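Local coordinates for protein adenylate cyclase (PDB 6YP4) that hydrolyses triphosphate as its dominant activity, as a plant CYTH-family enzyme first put forward as an adenylyl cyclase, at residues 30-36 against 51-57; 17-22 against 180-186; 98-103 against 123-129; 2-8 against 161-167. All blocks are in the same frame, centred on the assembly; numbering follows the deposited sequence. Where two conformers were deposited one is given.

Interaction 1 (30-36 against 51-57); sequences HLQHNLF and LRIRFYD. With GCP (phosphomethylphosphonic acid guanylate ester), chain B.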
# COMPACT_ATOMS: atom_id res chain seq x y z
N HIS A 30 6.76 2.51 9.59
CA HIS A 30 5.71 2.68 10.58
C HIS A 30 5.77 1.59 11.64
O HIS A 30 6.23 0.48 11.40
CB HIS A 30 4.33 2.68 9.93
CG HIS A 30 4.08 3.91 9.10
ND1 HIS A 30 3.63 5.09 9.64
CD2 HIS A 30 4.31 4.16 7.79
CE1 HIS A 30 3.55 6.01 8.69
NE2 HIS A 30 3.94 5.46 7.56
N LEU A 31 5.21 1.94 12.80
CA LEU A 31 5.08 1.07 13.97
C LEU A 31 3.70 0.42 13.97
O LEU A 31 2.69 1.11 13.79
CB LEU A 31 5.29 1.89 15.24
CG LEU A 31 5.04 1.17 16.55
CD1 LEU A 31 6.06 0.06 16.67
CD2 LEU A 31 5.19 2.14 17.71
N GLN A 32 3.65 -0.90 14.15
CA GLN A 32 2.41 -1.66 14.23
C GLN A 32 2.31 -2.36 15.57
O GLN A 32 3.31 -2.92 16.06
CB GLN A 32 2.33 -2.72 13.11
CG GLN A 32 2.88 -2.25 11.74
CD GLN A 32 2.81 -3.32 10.66
OE1 GLN A 32 3.27 -4.44 10.87
NE2 GLN A 32 2.19 -2.98 9.49
N HIS A 33 1.12 -2.35 16.18
CA HIS A 33 0.79 -3.26 17.27
C HIS A 33 -0.33 -4.18 16.80
O HIS A 33 -1.41 -3.71 16.41
CB HIS A 33 0.39 -2.51 18.55
CG HIS A 33 1.51 -1.73 19.18
ND1 HIS A 33 1.86 -0.47 18.77
CD2 HIS A 33 2.33 -2.04 20.22
CE1 HIS A 33 2.88 -0.04 19.50
NE2 HIS A 33 3.18 -0.97 20.40
N ASN A 34 -0.06 -5.49 16.79
CA ASN A 34 -0.99 -6.50 16.31
C ASN A 34 -1.66 -7.18 17.50
O ASN A 34 -0.96 -7.75 18.35
CB ASN A 34 -0.25 -7.54 15.46
CG ASN A 34 0.48 -6.92 14.28
OD1 ASN A 34 -0.15 -6.36 13.39
ND2 ASN A 34 1.80 -7.10 14.22
N LEU A 35 -2.99 -7.15 17.56
CA LEU A 35 -3.72 -7.88 18.59
C LEU A 35 -4.65 -8.92 17.95
O LEU A 35 -5.16 -8.73 16.85
CB LEU A 35 -4.54 -6.94 19.47
CG LEU A 35 -3.71 -6.17 20.49
CD1 LEU A 35 -2.93 -5.04 19.85
CD2 LEU A 35 -4.62 -5.65 21.57
N PHE A 36 -4.88 -10.02 18.68
CA PHE A 36 -5.60 -11.16 18.13
C PHE A 36 -6.73 -11.60 19.07
O PHE A 36 -6.66 -11.41 20.29
CB PHE A 36 -4.65 -12.34 17.87
CG PHE A 36 -3.56 -12.03 16.90
CD1 PHE A 36 -2.37 -11.46 17.34
CD2 PHE A 36 -3.73 -12.28 15.54
CE1 PHE A 36 -1.37 -11.14 16.46
CE2 PHE A 36 -2.73 -11.95 14.65
CZ PHE A 36 -1.54 -11.40 15.11
N LEU A 51 -7.86 -13.89 13.58
CA LEU A 51 -8.56 -12.60 13.54
C LEU A 51 -7.70 -11.57 14.26
O LEU A 51 -7.47 -11.67 15.47
CB LEU A 51 -9.94 -12.72 14.18
CG LEU A 51 -10.89 -11.52 14.29
CD1 LEU A 51 -11.27 -11.02 12.92
CD2 LEU A 51 -12.14 -11.96 15.05
N ARG A 52 -7.22 -10.57 13.50
CA ARG A 52 -6.24 -9.59 13.95
C ARG A 52 -6.82 -8.19 13.87
O ARG A 52 -7.45 -7.83 12.87
CB ARG A 52 -4.97 -9.67 13.08
CG ARG A 52 -3.78 -8.77 13.49
CD ARG A 52 -2.62 -8.91 12.49
NE ARG A 52 -2.94 -8.38 11.16
CZ ARG A 52 -2.29 -8.69 10.04
NH1 ARG A 52 -1.28 -9.54 10.06
NH2 ARG A 52 -2.65 -8.14 8.89
N ILE A 53 -6.59 -7.39 14.91
CA ILE A 53 -6.78 -5.94 14.85
C ILE A 53 -5.40 -5.29 14.98
O ILE A 53 -4.71 -5.48 15.99
CB ILE A 53 -7.76 -5.44 15.92
CG1 ILE A 53 -9.17 -6.03 15.69
CG2 ILE A 53 -7.84 -3.90 15.91
CD1 ILE A 53 -10.20 -5.58 16.73
N ARG A 54 -4.99 -4.57 13.94
CA ARG A 54 -3.67 -3.94 13.90
C ARG A 54 -3.80 -2.44 14.06
O ARG A 54 -4.57 -1.79 13.34
CB ARG A 54 -2.94 -4.27 12.59
CG ARG A 54 -1.71 -3.37 12.32
CD ARG A 54 -1.01 -3.74 11.01
NE ARG A 54 -0.39 -5.07 11.01
CZ ARG A 54 -0.07 -5.72 9.89
NH1 ARG A 54 -0.34 -5.17 8.71
NH2 ARG A 54 0.50 -6.92 9.96
N PHE A 55 -3.02 -1.88 14.98
CA PHE A 55 -2.95 -0.44 15.20
C PHE A 55 -1.64 0.10 14.65
O PHE A 55 -0.58 -0.49 14.90
CB PHE A 55 -3.07 -0.12 16.69
CG PHE A 55 -4.37 -0.57 17.31
CD1 PHE A 55 -5.53 0.15 17.12
CD2 PHE A 55 -4.42 -1.72 18.06
CE1 PHE A 55 -6.73 -0.27 17.68
CE2 PHE A 55 -5.61 -2.15 18.62
CZ PHE A 55 -6.76 -1.43 18.44
N TYR A 56 -1.70 1.19 13.88
CA TYR A 56 -0.51 1.85 13.33
C TYR A 56 -0.16 3.07 14.17
O TYR A 56 -1.04 3.88 14.49
CB TYR A 56 -0.72 2.27 11.86
CG TYR A 56 -0.72 1.12 10.85
CD1 TYR A 56 -1.84 0.32 10.67
CD2 TYR A 56 0.39 0.84 10.07
CE1 TYR A 56 -1.86 -0.72 9.75
CE2 TYR A 56 0.38 -0.20 9.13
CZ TYR A 56 -0.75 -0.98 8.98
OH TYR A 56 -0.77 -2.02 8.07
N ASP A 57 1.12 3.19 14.52
CA ASP A 57 1.71 4.35 15.23
C ASP A 57 0.87 4.66 16.46
O ASP A 57 0.58 3.74 17.25
CB ASP A 57 1.87 5.51 14.25
CG ASP A 57 2.76 5.17 13.10
OD1 ASP A 57 3.64 4.30 13.26
OD2 ASP A 57 2.59 5.78 12.02
PG GCP B . 3.01 -11.01 7.44
O1G GCP B . 4.20 -11.81 6.99
O2G GCP B . 3.39 -10.06 8.54
O3G GCP B . 1.92 -11.95 7.91
C3B GCP B . 2.41 -10.05 6.00
PB GCP B . 0.89 -9.12 6.52
O1B GCP B . -0.01 -9.94 7.41
O2B GCP B . 1.25 -7.80 7.15
O3A GCP B . 0.08 -8.83 5.11
PA GCP B . -1.16 -7.74 5.11
O1A GCP B . -2.26 -8.36 4.27
O2A GCP B . -1.62 -7.57 6.54
O5' GCP B . -0.62 -6.26 4.51
C5' GCP B . 0.65 -6.20 3.87
C4' GCP B . 0.66 -7.02 2.51
O4' GCP B . -0.58 -6.77 1.61
C3' GCP B . 1.66 -6.65 1.81
O3' GCP B . 2.31 -7.80 1.22
C2' GCP B . 1.10 -5.56 0.67
O2' GCP B . 1.75 -5.73 -0.64
C1' GCP B . -0.17 -5.64 0.60
N9 GCP B . -0.80 -4.32 0.98
C8 GCP B . -1.22 -4.10 2.23
N7 GCP B . -1.73 -2.86 2.31
C5 GCP B . -1.62 -2.30 1.10
C6 GCP B . -1.98 -1.04 0.62
O6 GCP B . -2.49 -0.25 1.34
N1 GCP B . -1.75 -0.73 -0.66
C2 GCP B . -1.16 -1.63 -1.48
N2 GCP B . -0.96 -1.18 -2.86
N3 GCP B . -0.81 -2.86 -1.01
C4 GCP B . -1.04 -3.19 0.28
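Asn34 and Arg54 run side by side from neighbouring antiparallel strands, on the face that also carries Gln32, Arg52 and Tyr56. Arg54 NE donates a nearly straight bond to Asn34 OD1 (2.7 Å, 170°), lying in the carbonyl plane of the amide, while the amide and guanidinium planes are turned 62° apart. The Gln32 amide stacks over one face of this guanidinium, the planes tilted modestly; its NE2 lies 3.4 Å from Arg54 NH1, two donors that do not bond, and its OE1 is held by Asn135. Arg52 NH2 lies over the opposite face. Arg54 NH1 also donates to Tyr56 OH, which is tilted out of the guanidinium plane; the bonds to Asn34 OD1 and Tyr56 OH fix the turn of the group, and its NH2 is presented to O2B of the bound GTP analogue at 3.0 Å. Arg52 leaves with CG anti to the backbone N (chi1 -175°), which lays its CG 3.5 Å from CE2 of the Phe36 ring, then bends to bring NH1 to O1B of the analogue at 3.0 Å and NH2 to O2A at 2.6 Å. At the far end His30 ND1 meets the syn lone pair of Asp57 OD2 at 2.7 Å, while His30 NE2 bonds Glu85 of the second subunit. Alternating arginines on an inward strand face, shared out over a polyphosphate, belong to the triphosphate tunnel of CYTH enzymes.

Interaction 2 (17-22 against 180-186); sequences LLSDAL and FLKEKGI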
# COMPACT_ATOMS: atom_id res chain seq x y z
N LEU A 17 22.52 -4.17 7.58
CA LEU A 17 23.16 -4.04 6.27
C LEU A 17 22.14 -4.12 5.13
O LEU A 17 22.26 -3.41 4.13
CB LEU A 17 24.27 -5.07 6.12
CG LEU A 17 25.51 -4.86 6.99
CD1 LEU A 17 26.51 -6.00 6.86
CD2 LEU A 17 26.19 -3.55 6.69
N LEU A 18 21.09 -4.95 5.27
CA LEU A 18 20.05 -4.93 4.23
C LEU A 18 19.29 -3.61 4.22
O LEU A 18 18.95 -3.08 3.15
CB LEU A 18 19.08 -6.10 4.44
CG LEU A 18 17.93 -6.23 3.43
CD1 LEU A 18 18.43 -6.21 2.02
CD2 LEU A 18 17.17 -7.51 3.69
N SER A 19 19.02 -3.06 5.41
CA SER A 19 18.35 -1.77 5.51
C SER A 19 19.13 -0.69 4.76
O SER A 19 18.55 0.10 4.00
CB SER A 19 18.17 -1.41 7.00
OG SER A 19 17.58 -0.13 7.18
N ASP A 20 20.46 -0.67 4.94
CA ASP A 20 21.33 0.26 4.22
C ASP A 20 21.31 -0.00 2.73
O ASP A 20 21.31 0.94 1.93
CB ASP A 20 22.77 0.16 4.73
CG ASP A 20 22.93 0.60 6.16
OD1 ASP A 20 22.12 1.45 6.61
OD2 ASP A 20 23.86 0.10 6.83
N ALA A 21 21.32 -1.28 2.33
CA ALA A 21 21.32 -1.61 0.90
C ALA A 21 20.06 -1.14 0.20
O ALA A 21 20.11 -0.80 -0.99
CB ALA A 21 21.51 -3.12 0.70
N LEU A 22 18.92 -1.11 0.90
CA LEU A 22 17.64 -0.74 0.29
C LEU A 22 17.27 0.73 0.49
O LEU A 22 16.27 1.17 -0.09
CB LEU A 22 16.50 -1.60 0.85
CG LEU A 22 16.52 -3.10 0.54
CD1 LEU A 22 15.48 -3.82 1.39
CD2 LEU A 22 16.28 -3.38 -0.94
N PHE A 180 19.50 -10.76 -5.19
CA PHE A 180 19.93 -9.47 -4.64
C PHE A 180 20.55 -9.65 -3.26
O PHE A 180 21.55 -9.01 -2.93
CB PHE A 180 18.73 -8.51 -4.59
CG PHE A 180 18.98 -7.20 -3.87
CD1 PHE A 180 19.45 -6.09 -4.57
CD2 PHE A 180 18.68 -7.05 -2.52
CE1 PHE A 180 19.65 -4.86 -3.93
CE2 PHE A 180 18.87 -5.83 -1.86
CZ PHE A 180 19.35 -4.73 -2.57
N LEU A 181 19.97 -10.52 -2.44
CA LEU A 181 20.55 -10.74 -1.11
C LEU A 181 21.93 -11.38 -1.22
O LEU A 181 22.83 -11.04 -0.44
CB LEU A 181 19.61 -11.60 -0.25
CG LEU A 181 18.30 -10.97 0.23
CD1 LEU A 181 17.65 -11.82 1.30
CD2 LEU A 181 18.55 -9.59 0.77
N LYS A 182 22.13 -12.28 -2.18
CA LYS A 182 23.45 -12.88 -2.37
C LYS A 182 24.46 -11.83 -2.80
O LYS A 182 25.55 -11.73 -2.21
CB LYS A 182 23.39 -14.01 -3.41
CG LYS A 182 22.38 -15.10 -3.08
CD LYS A 182 22.68 -16.41 -3.79
CE LYS A 182 21.76 -17.52 -3.30
NZ LYS A 182 20.50 -17.61 -4.09
N GLU A 183 24.12 -11.03 -3.80
CA GLU A 183 25.06 -10.05 -4.32
C GLU A 183 25.41 -8.99 -3.27
O GLU A 183 26.54 -8.48 -3.27
CB GLU A 183 24.46 -9.41 -5.58
CG GLU A 183 25.29 -8.29 -6.18
CD GLU A 183 24.45 -7.38 -7.05
OE1 GLU A 183 24.38 -6.17 -6.74
OE2 GLU A 183 23.85 -7.88 -8.03
N LYS A 184 24.48 -8.67 -2.36
CA LYS A 184 24.78 -7.76 -1.26
C LYS A 184 25.35 -8.45 -0.02
O LYS A 184 25.68 -7.77 0.96
CB LYS A 184 23.53 -6.98 -0.87
CG LYS A 184 22.96 -6.09 -1.99
CD LYS A 184 23.93 -4.97 -2.39
CE LYS A 184 23.30 -4.09 -3.48
NZ LYS A 184 24.30 -3.40 -4.34
N GLY A 185 25.50 -9.78 -0.02
CA GLY A 185 26.10 -10.45 1.13
C GLY A 185 25.25 -10.55 2.37
O GLY A 185 25.79 -10.52 3.49
N ILE A 186 23.95 -10.73 2.21
CA ILE A 186 22.99 -10.75 3.31
C ILE A 186 22.56 -12.21 3.53
O ILE A 186 21.88 -12.80 2.68
CB ILE A 186 21.78 -9.85 3.04
CG1 ILE A 186 22.24 -8.51 2.49
CG2 ILE A 186 20.95 -9.66 4.32
CD1 ILE A 186 22.75 -7.59 3.60
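Leu18 reaches from helix 12-22 into the last turn of helix 170-183 and the residues after it. Its CB rests 4.0 Å from Ile186 CG2, and even the Leu18 backbone N has Ile186 CD1 at 3.5 Å. With CG anti to the backbone N (chi1 -179°), the branch turns toward the other helix: CD1 touches Leu181 CD2 at 3.6 Å and comes in the plane of the Phe180 ring, at its edge, 3.9 Å from CE2. CD2 of Leu18 meets the same Leu181 methyl, the two side chains crossing at about a right angle. One turn on, Leu22 CD2 packs 3.7 Å from Phe180 CE2, and Ala21 CB comes near CZ of that ring, whose one face carries Lys184 CG. A Schellman motif at Gly185, with positive phi, ends the helix and turns Ile186 back into the contact. No hydrogen bond joins the segments. The apolar seam lies over the sheet: Leu18 and Leu22 rest on strands 147-155 and 158-166, Leu181 on Leu7 of strand 2-9, while Trp142 meets the Phe180 ring edge-to-face.

Interaction 3 (98-103 against 123-129); sequences PSKMGS and DGGEFVC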
# COMPACT_ATOMS: atom_id res chain seq x y z
N PRO A 98 -13.91 -7.34 24.50
CA PRO A 98 -14.10 -8.23 23.34
C PRO A 98 -15.39 -9.03 23.39
O PRO A 98 -15.79 -9.56 22.35
CB PRO A 98 -12.85 -9.14 23.37
CG PRO A 98 -12.22 -8.92 24.69
CD PRO A 98 -12.62 -7.57 25.18
N SER A 99 -16.06 -9.12 24.54
CA SER A 99 -17.37 -9.76 24.60
C SER A 99 -18.46 -8.92 23.95
O SER A 99 -19.60 -9.39 23.85
CB SER A 99 -17.76 -10.05 26.05
OG SER A 99 -17.77 -8.87 26.83
N LYS A 100 -18.15 -7.69 23.52
CA LYS A 100 -19.08 -6.85 22.78
C LYS A 100 -18.75 -6.82 21.30
O LYS A 100 -19.31 -6.00 20.56
CB LYS A 100 -19.08 -5.42 23.34
CG LYS A 100 -19.61 -5.28 24.77
CD LYS A 100 -21.07 -5.68 24.85
CE LYS A 100 -21.87 -4.78 25.79
NZ LYS A 100 -23.03 -4.10 25.10
N MET A 101 -17.85 -7.70 20.85
CA MET A 101 -17.29 -7.61 19.50
C MET A 101 -18.37 -7.68 18.43
O MET A 101 -18.31 -6.97 17.42
CB MET A 101 -16.26 -8.73 19.29
CG MET A 101 -15.73 -8.81 17.88
SD MET A 101 -14.47 -10.07 17.67
CE MET A 101 -13.37 -9.66 19.02
N GLY A 102 -19.37 -8.54 18.63
CA GLY A 102 -20.39 -8.72 17.62
C GLY A 102 -21.26 -7.49 17.43
O GLY A 102 -21.68 -7.19 16.31
N SER A 103 -21.56 -6.78 18.51
CA SER A 103 -22.30 -5.55 18.35
C SER A 103 -21.40 -4.43 17.84
O SER A 103 -21.80 -3.63 17.00
CB SER A 103 -22.98 -5.17 19.67
OG SER A 103 -22.04 -4.92 20.69
N ASP A 123 -23.50 -12.35 18.59
CA ASP A 123 -23.23 -11.22 19.47
C ASP A 123 -21.79 -11.17 19.98
O ASP A 123 -21.37 -10.13 20.51
CB ASP A 123 -24.20 -11.23 20.66
CG ASP A 123 -23.89 -12.33 21.66
OD1 ASP A 123 -23.24 -13.33 21.29
OD2 ASP A 123 -24.31 -12.19 22.83
N GLY A 124 -21.03 -12.26 19.85
CA GLY A 124 -19.62 -12.25 20.20
C GLY A 124 -19.30 -12.28 21.68
O GLY A 124 -18.15 -12.01 22.05
N GLY A 125 -20.27 -12.61 22.55
CA GLY A 125 -20.00 -12.69 23.98
C GLY A 125 -18.96 -13.73 24.36
O GLY A 125 -18.48 -13.73 25.50
N GLU A 126 -18.58 -14.58 23.42
CA GLU A 126 -17.61 -15.65 23.61
C GLU A 126 -16.17 -15.21 23.36
O GLU A 126 -15.24 -15.91 23.77
CB GLU A 126 -17.96 -16.79 22.66
CG GLU A 126 -18.59 -16.20 21.40
CD GLU A 126 -19.11 -17.23 20.42
OE1 GLU A 126 -19.14 -18.43 20.77
OE2 GLU A 126 -19.51 -16.80 19.32
N PHE A 127 -15.96 -14.07 22.70
CA PHE A 127 -14.62 -13.75 22.24
C PHE A 127 -13.76 -13.17 23.35
O PHE A 127 -14.24 -12.48 24.26
CB PHE A 127 -14.68 -12.79 21.06
CG PHE A 127 -14.92 -13.50 19.78
CD1 PHE A 127 -13.87 -13.78 18.92
CD2 PHE A 127 -16.19 -13.94 19.46
CE1 PHE A 127 -14.10 -14.45 17.74
CE2 PHE A 127 -16.42 -14.62 18.29
CZ PHE A 127 -15.38 -14.88 17.43
N VAL A 128 -12.46 -13.47 23.25
CA VAL A 128 -11.43 -13.03 24.18
C VAL A 128 -10.22 -12.60 23.37
O VAL A 128 -10.04 -13.00 22.22
CB VAL A 128 -11.04 -14.16 25.18
CG1 VAL A 128 -12.29 -14.67 25.96
CG2 VAL A 128 -10.39 -15.31 24.44
N CYS A 129 -9.37 -11.76 23.98
CA CYS A 129 -8.13 -11.32 23.36
C CYS A 129 -7.02 -12.31 23.68
O CYS A 129 -6.84 -12.70 24.83
CB CYS A 129 -7.73 -9.92 23.84
SG CYS A 129 -6.29 -9.18 23.00
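A Met-aromatic contact between Met101 and Phe127 joins the start of helix 101-104 to the turn leading into strand 127-141. Met101 SD sits over one face of the Phe127 ring, 4.3 Å from its centroid and 25° off the normal, displaced toward the rim beside CD1. The methionine chain is extended through its first two torsions and bends only at chi3 (-51°), which carries CE back to 4.0 Å from Phe127 CB. Much of the rest is backbone against backbone. Gly102 N gives a weak, bent bond to Asp123 O at 3.2 Å, and Gly125 CA makes a CA-H...O contact with Ser99 O at 3.3 Å. The backbones come close at Gly102 and Gly124. The type I turn from Gly124 to Phe127 closes with Phe127 N bonded to Gly124 O, and Pro98 O lies 3.7 Å from Phe127 CB. Trp111 of helix 109-118 meets the Phe127 ring edge-to-face and also touches Met101, while from strand 26-39 Phe37 packs on Met101 and Thr39 on Phe127.

Interaction 4 (2-8 against 161-167); sequences EIEIKLR and YEIECET. With GCP (phosphomethylphosphonic acid guanylate ester), chain B; EDO (1,2-ethanediol), chain H.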
# COMPACT_ATOMS: atom_id res chain seq x y z
N GLU A 2 -3.69 -14.70 -1.40
CA GLU A 2 -2.59 -13.77 -1.18
C GLU A 2 -1.28 -14.54 -1.24
O GLU A 2 -1.09 -15.51 -0.49
CB GLU A 2 -2.75 -13.06 0.16
CG GLU A 2 -1.75 -11.95 0.41
CD GLU A 2 -2.24 -10.60 -0.10
OE1 GLU A 2 -3.14 -10.59 -0.97
OE2 GLU A 2 -1.72 -9.57 0.35
N ILE A 3 -0.38 -14.12 -2.13
CA ILE A 3 0.90 -14.79 -2.34
C ILE A 3 2.04 -13.85 -1.97
O ILE A 3 2.12 -12.73 -2.49
CB ILE A 3 1.04 -15.26 -3.80
CG1 ILE A 3 -0.10 -16.21 -4.16
CG2 ILE A 3 2.39 -15.94 -4.00
CD1 ILE A 3 0.16 -17.07 -5.38
N GLU A 4 2.92 -14.31 -1.08
CA GLU A 4 4.07 -13.53 -0.66
C GLU A 4 5.31 -14.40 -0.60
O GLU A 4 5.25 -15.61 -0.34
CB GLU A 4 3.86 -12.86 0.72
CG GLU A 4 3.35 -11.42 0.63
CD GLU A 4 3.62 -10.58 1.87
OE1 GLU A 4 2.99 -10.85 2.92
OE2 GLU A 4 4.44 -9.64 1.79
N ILE A 5 6.45 -13.78 -0.88
CA ILE A 5 7.75 -14.36 -0.61
C ILE A 5 8.11 -13.96 0.81
O ILE A 5 7.83 -12.84 1.23
CB ILE A 5 8.80 -13.85 -1.62
CG1 ILE A 5 8.33 -14.11 -3.06
CG2 ILE A 5 10.16 -14.46 -1.37
CD1 ILE A 5 8.03 -15.53 -3.35
N LYS A 6 8.69 -14.88 1.59
CA LYS A 6 9.00 -14.59 2.99
C LYS A 6 10.35 -15.19 3.34
O LYS A 6 10.49 -16.42 3.41
CB LYS A 6 7.90 -15.11 3.92
CG LYS A 6 6.57 -14.36 3.80
CD LYS A 6 5.58 -14.79 4.86
CE LYS A 6 4.28 -13.99 4.75
NZ LYS A 6 3.33 -14.40 5.81
N LEU A 7 11.34 -14.33 3.57
CA LEU A 7 12.70 -14.73 3.92
C LEU A 7 13.04 -14.21 5.31
O LEU A 7 12.65 -13.10 5.67
CB LEU A 7 13.70 -14.19 2.92
CG LEU A 7 13.34 -14.31 1.44
CD1 LEU A 7 14.32 -13.50 0.60
CD2 LEU A 7 13.34 -15.77 0.99
N ARG A 8 13.77 -15.00 6.09
CA ARG A 8 14.13 -14.59 7.45
C ARG A 8 15.60 -14.18 7.49
O ARG A 8 16.45 -14.87 6.93
CB ARG A 8 13.86 -15.73 8.44
CG ARG A 8 14.19 -15.38 9.88
CD ARG A 8 13.83 -16.53 10.81
NE ARG A 8 14.19 -16.23 12.19
CZ ARG A 8 14.28 -17.14 13.16
NH1 ARG A 8 14.03 -18.42 12.90
NH2 ARG A 8 14.62 -16.76 14.38
N TYR A 161 13.59 -10.94 12.35
CA TYR A 161 13.70 -10.02 11.22
C TYR A 161 13.31 -10.77 9.95
O TYR A 161 13.76 -11.90 9.74
CB TYR A 161 15.13 -9.46 11.09
CG TYR A 161 15.70 -8.89 12.36
CD1 TYR A 161 15.63 -7.52 12.63
CD2 TYR A 161 16.35 -9.71 13.29
CE1 TYR A 161 16.16 -6.99 13.79
CE2 TYR A 161 16.88 -9.19 14.45
CZ TYR A 161 16.78 -7.83 14.70
OH TYR A 161 17.30 -7.30 15.86
N GLU A 162 12.47 -10.15 9.12
CA GLU A 162 12.10 -10.79 7.87
C GLU A 162 12.09 -9.75 6.76
O GLU A 162 11.97 -8.54 7.02
CB GLU A 162 10.72 -11.46 7.89
CG GLU A 162 10.45 -12.38 9.06
CD GLU A 162 8.97 -12.67 9.21
OE1 GLU A 162 8.36 -13.15 8.23
OE2 GLU A 162 8.42 -12.39 10.29
N ILE A 163 12.18 -10.23 5.54
CA ILE A 163 11.84 -9.42 4.37
C ILE A 163 10.82 -10.19 3.53
O ILE A 163 10.92 -11.41 3.38
CB ILE A 163 13.08 -9.03 3.55
CG1 ILE A 163 12.66 -8.05 2.43
CG2 ILE A 163 13.78 -10.25 2.99
CD1 ILE A 163 13.69 -7.01 2.09
N GLU A 164 9.82 -9.47 3.01
CA GLU A 164 8.69 -10.10 2.33
C GLU A 164 8.30 -9.27 1.11
O GLU A 164 8.55 -8.07 1.07
CB GLU A 164 7.49 -10.25 3.26
CG GLU A 164 7.85 -10.97 4.55
CD GLU A 164 6.74 -10.97 5.56
OE1 GLU A 164 5.68 -10.37 5.27
OE2 GLU A 164 6.95 -11.55 6.64
N CYS A 165 7.66 -9.95 0.15
CA CYS A 165 7.27 -9.34 -1.12
C CYS A 165 6.01 -10.01 -1.65
O CYS A 165 6.02 -11.21 -1.97
CB CYS A 165 8.41 -9.46 -2.15
SG CYS A 165 8.02 -8.61 -3.70
N GLU A 166 4.93 -9.24 -1.78
CA GLU A 166 3.69 -9.73 -2.38
C GLU A 166 3.81 -9.66 -3.90
O GLU A 166 4.22 -8.63 -4.45
CB GLU A 166 2.50 -8.89 -1.89
CG GLU A 166 1.21 -9.68 -1.66
CD GLU A 166 0.37 -9.86 -2.92
OE1 GLU A 166 0.59 -9.10 -3.89
OE2 GLU A 166 -0.51 -10.76 -2.93
N THR A 167 3.44 -10.74 -4.57
CA THR A 167 3.65 -10.80 -6.01
C THR A 167 2.67 -11.80 -6.62
O THR A 167 2.14 -12.68 -5.93
CB THR A 167 5.09 -11.20 -6.33
OG1 THR A 167 5.27 -11.29 -7.74
CG2 THR A 167 5.42 -12.54 -5.67
PG GCP B . 3.01 -11.01 7.44
O1G GCP B . 4.20 -11.81 6.99
O2G GCP B . 3.39 -10.06 8.54
O3G GCP B . 1.92 -11.95 7.91
C3B GCP B . 2.41 -10.05 6.00
PB GCP B . 0.89 -9.12 6.52
O1B GCP B . -0.01 -9.94 7.41
O2B GCP B . 1.25 -7.80 7.15
O3A GCP B . 0.08 -8.83 5.11
PA GCP B . -1.16 -7.74 5.11
O1A GCP B . -2.26 -8.36 4.27
O2A GCP B . -1.62 -7.57 6.54
O5' GCP B . -0.62 -6.26 4.51
C5' GCP B . 0.65 -6.20 3.87
C4' GCP B . 0.66 -7.02 2.51
O4' GCP B . -0.58 -6.77 1.61
C3' GCP B . 1.66 -6.65 1.81
O3' GCP B . 2.31 -7.80 1.22
C2' GCP B . 1.10 -5.56 0.67
O2' GCP B . 1.75 -5.73 -0.64
C1' GCP B . -0.17 -5.64 0.60
N9 GCP B . -0.80 -4.32 0.98
C8 GCP B . -1.22 -4.10 2.23
N7 GCP B . -1.73 -2.86 2.31
C5 GCP B . -1.62 -2.30 1.10
C6 GCP B . -1.98 -1.04 0.62
O6 GCP B . -2.49 -0.25 1.34
N1 GCP B . -1.75 -0.73 -0.66
C2 GCP B . -1.16 -1.63 -1.48
N2 GCP B . -0.96 -1.18 -2.86
N3 GCP B . -0.81 -2.86 -1.01
C4 GCP B . -1.04 -3.19 0.28
C1 EDO H . 17.56 -18.39 10.41
O1 EDO H . 17.48 -17.52 11.55
C2 EDO H . 17.12 -17.64 9.17
O2 EDO H . 18.07 -16.61 8.87
O HOH W 1 5.41 -13.81 8.49
O HOH W 2 15.22 -13.33 12.76
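Leu7 and Ile163 face each other in the tightly packed part of this antiparallel pair, side by side and pointing the same way, with Leu7 CB 3.9 Å from Ile163 CG2. Their backbones exchange two bonds, Leu7 N to Ile163 O at 3.0 Å and Ile163 N to Leu7 O at 2.9 Å, and Ile5 and Cys165 repeat the pattern on the same face. Leu7 and Ile5 pack on helix 170-183, Ile163 and Cys165 on Leu150 and Leu148 of strand 147-155. The other face is polar and carries the ExExK signature of CYTH proteins, here Glu2, Glu4 and Lys6, opposite Glu164 and Glu166. Lys6, extended beyond CG, lies across Glu164 with the two CG atoms 3.7 Å apart, and its NZ gives a weak bond to O1G of the GTP analogue at 3.0 Å. Glu164 brings both carboxylate oxygens to that same O1G, OE1 at 2.7 Å, while Lys195 forms a salt bridge to its OE2 and another to Glu162 OE2. Glu2 and Glu4 were each modelled in two conformers, so their fine contacts are doubtful. The Arg8 end is more open, partly exposed. Arg8 NE and Tyr161 N both donate to one water, Arg8 NH1 bonds Leu205 O, and a 1,2-ethanediol, probably from the crystallisation liquor, sets its O1 over the centre of one guanidinium face and bonds through O2 to Arg8 O at 3.1 Å.

Overall arrangement
Interactions 1 and 4 belong to the same curled sheet, on opposite sides of the chain's centre about 18 Å apart between centres; they do not touch, but both grip the GTP analogue, the first with arginines and the second with glutamates and a lysine. Interaction 2 is purely apolar and partly buried, and packs against the Leu7/Ile163 face of interaction 4: Leu22 and Leu18 meet Ile163, and Leu181 meets Leu7. Interaction 3, across the chain's centre from interaction 2, has several exposed residues and mainly backbone contacts round one sulfur-aromatic pair. It touches interaction 1 where Leu51 packs on Met101 and Phe127. In interactions 1 and 4 one strand face meets the ligand while the other packs on helices or neighbouring strands.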